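Pseudoperoxidase (Leishmania major, PDB 5VIA) binds a heme b whose iron takes two axial ligands from the protein, and belongs to the peroxidase family as a pseudoperoxidase. Local coordinates at residues S169-A174 with A199-A204; E54-S59 with Q217-V222. One frame throughout, in Å; residues are numbered along the deposited sequence.

In the fold
Both contacts lie on the same side of the molecule, and each has one segment in a heme-lining loop and the other on or beside a strand. Strands 199-200 and 219-224 are antiparallel neighbours in one small sheet. Interaction 1 has no hydrogen bond between its segments. Its polar chemistry goes to a heme propionate, and apolar branches join the loop to the chain that follows strand 199-200. Interaction 2 is the reverse: the carboxylate of Asp57 bonds the residues leading into strand 219-224, and apolar contact is slight. Both are partly buried, with the heme-facing residues Ser169 and Val56 inside and Gln217 at the surface. Those two buried side chains also touch each other.

Interaction 1. Residues S169-A174 with A199-A204; sequences SGLESA and APLTVA. With HEM (protoporphyrin IX containing Fe), chain B.
Heme propionate oxygen O1A takes a short hydrogen bond from Ser169 OG and a weak one from Ser169 N, while the carbonyl side of this serine meets Val203. The hydroxyl OG of Ser169 lies 2.5 Å from O1A of the heme. Ser169 OG stands anti to its own carbonyl carbon (chi1 -60°), beside the backbone N, which lets both donors reach one oxygen.

Gly170 follows with a positive phi of 103°, a backbone shape that calls for glycine. Gly170 O is 3.6 Å from Val203 CG1 and also accepts a hydrogen bond from Asn209. The carbonyl O of Ser169 is buried against the same methyl and has no polar partner in the model.

The apolar half belongs to Leu171. Leu171 CD2 meets Val203 CG2 at 3.7 Å, and the two side chains cross at about a right angle. Leu201 CD2 is a looser neighbour, 4.4 Å from Leu171 CD2. Leu219 of the adjacent strand touches both Leu171 and Val203.

No hydrogen bond joins the two segments. Direct contact between them is by methyls, and Asn209 bridges them by bonding both Gly170 O and Ala204 O, while Ser169 gives its polar donors to the heme.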
loop_
_atom_site.group_PDB
_atom_site.type_symbol
_atom_site.label_atom_id
_atom_site.label_comp_id
_atom_site.label_asym_id
_atom_site.label_seq_id
_atom_site.Cartn_x
_atom_site.Cartn_y
_atom_site.Cartn_z
ATOM N N SER A 169 6.766 9.241 7.989
ATOM C CA SER A 169 7.893 8.532 8.593
ATOM C C SER A 169 8.821 9.458 9.364
ATOM O O SER A 169 9.557 9.018 10.242
ATOM C CB SER A 169 8.693 7.789 7.526
ATOM O OG SER A 169 7.868 6.851 6.876
ATOM N N GLY A 170 8.806 10.739 9.014
ATOM C CA GLY A 170 9.651 11.709 9.683
ATOM C C GLY A 170 10.875 12.100 8.876
ATOM O O GLY A 170 11.738 12.839 9.369
ATOM N N LEU A 171 10.965 11.589 7.649
ATOM C CA LEU A 171 12.080 11.936 6.763
ATOM C C LEU A 171 11.608 12.050 5.312
ATOM O O LEU A 171 10.562 11.518 4.941
ATOM C CB LEU A 171 13.207 10.905 6.878
ATOM C CG LEU A 171 12.721 9.502 6.492
ATOM C CD1 LEU A 171 13.507 8.928 5.337
ATOM C CD2 LEU A 171 12.773 8.550 7.666
ATOM N N GLU A 172 12.409 12.743 4.510
ATOM C CA GLU A 172 12.091 13.114 3.138
ATOM C C GLU A 172 13.266 12.632 2.272
ATOM O O GLU A 172 14.324 12.292 2.813
ATOM C CB GLU A 172 12.004 14.648 3.117
ATOM C CG GLU A 172 11.897 15.369 1.790
ATOM C CD GLU A 172 11.282 16.738 1.978
ATOM O OE1 GLU A 172 11.951 17.759 1.705
ATOM O OE2 GLU A 172 10.115 16.780 2.424
ATOM N N SER A 173 13.098 12.607 0.948
ATOM C CA SER A 173 14.202 12.298 0.024
ATOM C C SER A 173 14.764 10.896 0.226
ATOM O O SER A 173 15.978 10.689 0.239
ATOM C CB SER A 173 15.339 13.318 0.139
ATOM O OG SER A 173 14.871 14.630 -0.094
ATOM N N ALA A 174 13.869 9.939 0.396
ATOM C CA ALA A 174 14.258 8.546 0.525
ATOM C C ALA A 174 13.141 7.721 -0.078
ATOM O O ALA A 174 11.998 8.174 -0.122
ATOM C CB ALA A 174 14.452 8.185 1.979
ATOM N N ALA A 199 21.915 -0.681 7.368
ATOM C CA ALA A 199 22.389 -0.275 8.688
ATOM C C ALA A 199 21.282 0.503 9.391
ATOM O O ALA A 199 20.423 1.089 8.727
ATOM C CB ALA A 199 23.654 0.562 8.567
ATOM N N PRO A 200 21.273 0.480 10.733
ATOM C CA PRO A 200 20.273 1.227 11.508
ATOM C C PRO A 200 20.259 2.699 11.118
ATOM O O PRO A 200 21.321 3.273 10.918
ATOM C CB PRO A 200 20.772 1.082 12.948
ATOM C CG PRO A 200 21.483 -0.218 12.960
ATOM C CD PRO A 200 22.110 -0.377 11.591
ATOM N N LEU A 201 19.072 3.289 11.004
ATOM C CA LEU A 201 18.946 4.703 10.666
ATOM C C LEU A 201 18.307 5.449 11.824
ATOM O O LEU A 201 17.241 5.062 12.312
ATOM C CB LEU A 201 18.095 4.889 9.404
ATOM C CG LEU A 201 17.743 6.329 9.012
ATOM C CD1 LEU A 201 18.966 7.063 8.504
ATOM C CD2 LEU A 201 16.628 6.365 7.974
ATOM N N THR A 202 18.958 6.513 12.278
ATOM C CA THR A 202 18.365 7.350 13.307
ATOM C C THR A 202 17.559 8.438 12.629
ATOM O O THR A 202 18.093 9.199 11.827
ATOM C CB THR A 202 19.429 8.006 14.194
ATOM O OG1 THR A 202 20.111 6.999 14.949
ATOM C CG2 THR A 202 18.781 8.989 15.157
ATOM N N VAL A 203 16.271 8.511 12.932
ATOM C CA VAL A 203 15.468 9.611 12.423
ATOM C C VAL A 203 15.466 10.702 13.489
ATOM O O VAL A 203 14.927 10.511 14.578
ATOM C CB VAL A 203 14.036 9.159 12.055
ATOM C CG1 VAL A 203 13.234 10.315 11.502
ATOM C CG2 VAL A 203 14.087 8.034 11.033
ATOM N N ALA A 204 16.096 11.832 13.180
ATOM C CA ALA A 204 16.213 12.940 14.128
ATOM C C ALA A 204 14.960 13.802 14.163
ATOM O O ALA A 204 14.271 13.952 13.153
ATOM C CB ALA A 204 17.416 13.801 13.790
HETATM C CHA HEM B . 5.110 3.675 2.026
HETATM C CHB HEM B . 6.285 0.648 5.661
HETATM C CHC HEM B . 2.736 -2.295 4.141
HETATM C CHD HEM B . 2.089 0.372 0.111
HETATM C C1A HEM B . 5.657 3.138 3.165
HETATM C C2A HEM B . 6.574 3.837 4.038
HETATM C C3A HEM B . 6.898 3.024 5.039
HETATM C C4A HEM B . 6.201 1.755 4.838
HETATM C CMA HEM B . 7.849 3.350 6.205
HETATM C CAA HEM B . 7.040 5.298 3.854
HETATM C CBA HEM B . 5.826 6.130 4.312
HETATM C CGA HEM B . 6.055 7.621 4.207
HETATM O O1A HEM B . 6.974 8.135 4.892
HETATM O O2A HEM B . 5.294 8.302 3.465
HETATM C C1B HEM B . 5.415 -0.421 5.603
HETATM C C2B HEM B . 5.375 -1.563 6.487
HETATM C C3B HEM B . 4.384 -2.379 6.097
HETATM C C4B HEM B . 3.779 -1.796 4.901
HETATM C CMB HEM B . 6.300 -1.764 7.697
HETATM C CAB HEM B . 4.037 -3.708 6.815
HETATM C CBB HEM B . 2.805 -4.228 6.796
HETATM C C1C HEM B . 2.253 -1.851 2.923
HETATM C C2C HEM B . 1.221 -2.495 2.100
HETATM C C3C HEM B . 1.049 -1.738 0.982
HETATM C C4C HEM B . 1.963 -0.610 1.070
HETATM C CMC HEM B . 0.483 -3.802 2.505
HETATM C CAC HEM B . 0.105 -1.870 -0.236
HETATM C CBC HEM B . -0.876 -2.779 -0.312
HETATM C C1D HEM B . 2.853 1.507 0.232
HETATM C C2D HEM B . 2.967 2.548 -0.770
HETATM C C3D HEM B . 3.914 3.580 -0.174
HETATM C C4D HEM B . 4.276 3.057 1.128
HETATM C CMD HEM B . 2.275 2.603 -2.149
HETATM C CAD HEM B . 4.364 4.916 -0.821
HETATM C CBD HEM B . 3.294 5.935 -0.408
HETATM C CGD HEM B . 3.606 7.317 -0.929
HETATM O O1D HEM B . 2.924 8.295 -0.499
HETATM O O2D HEM B . 4.537 7.433 -1.765
HETATM N NA HEM B . 5.454 1.861 3.677
HETATM N NB HEM B . 4.440 -0.598 4.645
HETATM N NC HEM B . 2.683 -0.700 2.255
HETATM N ND HEM B . 3.647 1.832 1.329
HETATM FE FE HEM B . 4.041 0.636 3.028
#

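Interaction 2. Residues E54-S59 with Q217-V222; sequences ETVDES and QTLRCV. With HEM (protoporphyrin IX containing Fe), chain B.
The carboxylate of Asp57 accepts three hydrogen bonds from Gln217 and Thr218, just before strand 219-224. Gln217 N gives a nearly straight bond to Asp57 OD2, 2.8 Å long with an angle of 163° at the hydrogen. The bond falls on the syn lone pair of Asp57 OD2. Asp57 OD1 takes the other two. Thr218 OG1 donates to Asp57 OD1 at 2.8 Å, from about 50° above the carboxylate plane. Thr218 N donates to OD1 of Asp57 at 3.0 Å, from the same face but less steeply. Thr218 OG1 sits between its own backbone N and carbonyl carbon. This position (chi1 78°) sets the hydroxyl near the amide of the same residue, and both point at OD1. Thr218 CG2 lies over the same face of the carboxylate.

The loop is also braced from within. Thr55 OG1 accepts from Asp57 N at 3.2 Å, an ST turn. Thr55 O accepts from Glu58 N at 3.0 Å. Outside partners meet the rest. Val56 O is satisfied by Asn240 of strand 235-240. Glu58 OE2 forms a salt bridge with Arg124 and a hydrogen bond with Phe135 N, and Ser59 OG bonds Ala61 N.

Apolar contact between the segments is loose: Val56 CG2 is 4.5 Å from Leu219 CD2. Val56 also lines the heme pocket, its CB lying 3.7 Å from the heme methyl CMA. Glu58 O comes within 3.4 Å of heme methyl CMB. Ser59 packs on the same pyrrole, immediately before Cys60, an axial ligand of the iron.

The three donors would favour a charged Asp57 carboxylate, and their bonds fix its rotation. They tie the loop leading to Cys60 to the residues that lead into strand 219-224.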
loop_
_atom_site.group_PDB
_atom_site.type_symbol
_atom_site.label_atom_id
_atom_site.label_comp_id
_atom_site.label_asym_id
_atom_site.label_seq_id
_atom_site.Cartn_x
_atom_site.Cartn_y
_atom_site.Cartn_z
ATOM N N GLU A 54 -0.051 3.907 14.299
ATOM C CA GLU A 54 0.350 5.181 14.859
ATOM C C GLU A 54 1.776 5.483 14.395
ATOM O O GLU A 54 2.164 6.647 14.234
ATOM C CB GLU A 54 0.277 5.104 16.387
ATOM C CG GLU A 54 0.138 6.439 17.075
ATOM C CD GLU A 54 -0.936 7.302 16.443
ATOM O OE1 GLU A 54 -2.081 6.821 16.271
ATOM O OE2 GLU A 54 -0.624 8.463 16.109
ATOM N N THR A 55 2.541 4.420 14.146
ATOM C CA THR A 55 3.946 4.546 13.755
ATOM C C THR A 55 4.304 3.646 12.561
ATOM O O THR A 55 3.815 2.508 12.455
ATOM C CB THR A 55 4.874 4.233 14.964
ATOM O OG1 THR A 55 6.243 4.269 14.556
ATOM C CG2 THR A 55 4.564 2.845 15.537
ATOM N N VAL A 56 5.157 4.146 11.662
ATOM C CA VAL A 56 5.633 3.325 10.542
ATOM C C VAL A 56 6.551 2.194 10.990
ATOM O O VAL A 56 6.871 1.293 10.201
ATOM C CB VAL A 56 6.331 4.165 9.429
ATOM C CG1 VAL A 56 5.368 5.198 8.857
ATOM C CG2 VAL A 56 7.604 4.839 9.957
ATOM N N ASP A 57 6.973 2.224 12.253
ATOM C CA ASP A 57 7.658 1.075 12.824
ATOM C C ASP A 57 6.765 -0.167 12.710
ATOM O O ASP A 57 7.263 -1.295 12.631
ATOM C CB ASP A 57 8.042 1.333 14.280
ATOM C CG ASP A 57 9.385 2.037 14.410
ATOM O OD1 ASP A 57 10.162 2.001 13.428
ATOM O OD2 ASP A 57 9.667 2.610 15.491
ATOM N N GLU A 58 5.451 0.045 12.676
ATOM C CA GLU A 58 4.501 -1.064 12.491
ATOM C C GLU A 58 4.134 -1.279 11.020
ATOM O O GLU A 58 4.364 -2.354 10.473
ATOM C CB GLU A 58 3.234 -0.848 13.326
ATOM C CG GLU A 58 2.256 -2.036 13.290
ATOM C CD GLU A 58 1.053 -1.818 14.194
ATOM O OE1 GLU A 58 0.183 -0.999 13.824
ATOM O OE2 GLU A 58 0.981 -2.448 15.274
ATOM N N SER A 59 3.553 -0.255 10.391
ATOM C CA SER A 59 3.253 -0.278 8.966
ATOM C C SER A 59 2.917 1.126 8.532
ATOM O O SER A 59 2.856 2.033 9.367
ATOM C CB SER A 59 2.052 -1.185 8.671
ATOM O OG SER A 59 0.849 -0.517 9.000
ATOM N N GLN A 217 12.149 3.826 15.084
ATOM C CA GLN A 217 13.425 3.365 15.610
ATOM C C GLN A 217 13.930 2.125 14.889
ATOM O O GLN A 217 15.049 1.680 15.130
ATOM C CB GLN A 217 13.285 3.055 17.102
ATOM C CG GLN A 217 12.694 4.182 17.945
ATOM C CD GLN A 217 12.632 3.828 19.426
ATOM O OE1 GLN A 217 12.759 2.661 19.803
ATOM N NE2 GLN A 217 12.436 4.836 20.270
ATOM N N THR A 218 13.104 1.569 14.007
ATOM C CA THR A 218 13.428 0.303 13.367
ATOM C C THR A 218 13.746 0.487 11.890
ATOM O O THR A 218 13.876 -0.492 11.150
ATOM C CB THR A 218 12.255 -0.702 13.476
ATOM O OG1 THR A 218 11.262 -0.357 12.512
ATOM C CG2 THR A 218 11.641 -0.660 14.872
ATOM N N LEU A 219 13.855 1.729 11.440
ATOM C CA LEU A 219 14.181 1.937 10.035
ATOM C C LEU A 219 15.642 1.603 9.782
ATOM O O LEU A 219 16.507 1.863 10.625
ATOM C CB LEU A 219 13.856 3.354 9.578
ATOM C CG LEU A 219 12.395 3.806 9.640
ATOM C CD1 LEU A 219 12.261 5.209 9.057
ATOM C CD2 LEU A 219 11.452 2.842 8.930
ATOM N N ARG A 220 15.913 0.989 8.637
ATOM C CA ARG A 220 17.289 0.713 8.258
ATOM C C ARG A 220 17.549 1.260 6.867
ATOM O O ARG A 220 16.616 1.542 6.109
ATOM C CB ARG A 220 17.611 -0.779 8.350
ATOM C CG ARG A 220 17.512 -1.351 9.766
ATOM C CD ARG A 220 18.201 -2.703 9.845
ATOM N NE ARG A 220 17.876 -3.449 11.061
ATOM C CZ ARG A 220 17.668 -4.767 11.087
ATOM N NH1 ARG A 220 17.748 -5.476 9.965
ATOM N NH2 ARG A 220 17.375 -5.384 12.227
ATOM N N CYS A 221 18.822 1.405 6.532
ATOM C CA CYS A 221 19.195 2.272 5.434
ATOM C C CYS A 221 20.390 1.742 4.653
ATOM O O CYS A 221 21.360 1.244 5.237
ATOM C CB CYS A 221 19.530 3.650 6.008
ATOM S SG CYS A 221 20.019 4.877 4.805
ATOM N N VAL A 222 20.301 1.840 3.328
ATOM C CA VAL A 222 21.464 1.692 2.467
ATOM C C VAL A 222 21.510 2.869 1.493
ATOM O O VAL A 222 20.465 3.404 1.112
ATOM C CB VAL A 222 21.472 0.345 1.708
ATOM C CG1 VAL A 222 20.426 0.322 0.603
ATOM C CG2 VAL A 222 22.848 0.076 1.138
HETATM C CHA HEM B . 5.110 3.675 2.026
HETATM C CHB HEM B . 6.285 0.648 5.661
HETATM C CHC HEM B . 2.736 -2.295 4.141
HETATM C CHD HEM B . 2.089 0.372 0.111
HETATM C C1A HEM B . 5.657 3.138 3.165
HETATM C C2A HEM B . 6.574 3.837 4.038
HETATM C C3A HEM B . 6.898 3.024 5.039
HETATM C C4A HEM B . 6.201 1.755 4.838
HETATM C CMA HEM B . 7.849 3.350 6.205
HETATM C CAA HEM B . 7.040 5.298 3.854
HETATM C CBA HEM B . 5.826 6.130 4.312
HETATM C CGA HEM B . 6.055 7.621 4.207
HETATM O O1A HEM B . 6.974 8.135 4.892
HETATM O O2A HEM B . 5.294 8.302 3.465
HETATM C C1B HEM B . 5.415 -0.421 5.603
HETATM C C2B HEM B . 5.375 -1.563 6.487
HETATM C C3B HEM B . 4.384 -2.379 6.097
HETATM C C4B HEM B . 3.779 -1.796 4.901
HETATM C CMB HEM B . 6.300 -1.764 7.697
HETATM C CAB HEM B . 4.037 -3.708 6.815
HETATM C CBB HEM B . 2.805 -4.228 6.796
HETATM C C1C HEM B . 2.253 -1.851 2.923
HETATM C C2C HEM B . 1.221 -2.495 2.100
HETATM C C3C HEM B . 1.049 -1.738 0.982
HETATM C C4C HEM B . 1.963 -0.610 1.070
HETATM C CMC HEM B . 0.483 -3.802 2.505
HETATM C CAC HEM B . 0.105 -1.870 -0.236
HETATM C CBC HEM B . -0.876 -2.779 -0.312
HETATM C C1D HEM B . 2.853 1.507 0.232
HETATM C C2D HEM B . 2.967 2.548 -0.770
HETATM C C3D HEM B . 3.914 3.580 -0.174
HETATM C C4D HEM B . 4.276 3.057 1.128
HETATM C CMD HEM B . 2.275 2.603 -2.149
HETATM C CAD HEM B . 4.364 4.916 -0.821
HETATM C CBD HEM B . 3.294 5.935 -0.408
HETATM C CGD HEM B . 3.606 7.317 -0.929
HETATM O O1D HEM B . 2.924 8.295 -0.499
HETATM O O2D HEM B . 4.537 7.433 -1.765
HETATM N NA HEM B . 5.454 1.861 3.677
HETATM N NB HEM B . 4.440 -0.598 4.645
HETATM N NC HEM B . 2.683 -0.700 2.255
HETATM N ND HEM B . 3.647 1.832 1.329
HETATM FE FE HEM B . 4.041 0.636 3.028
#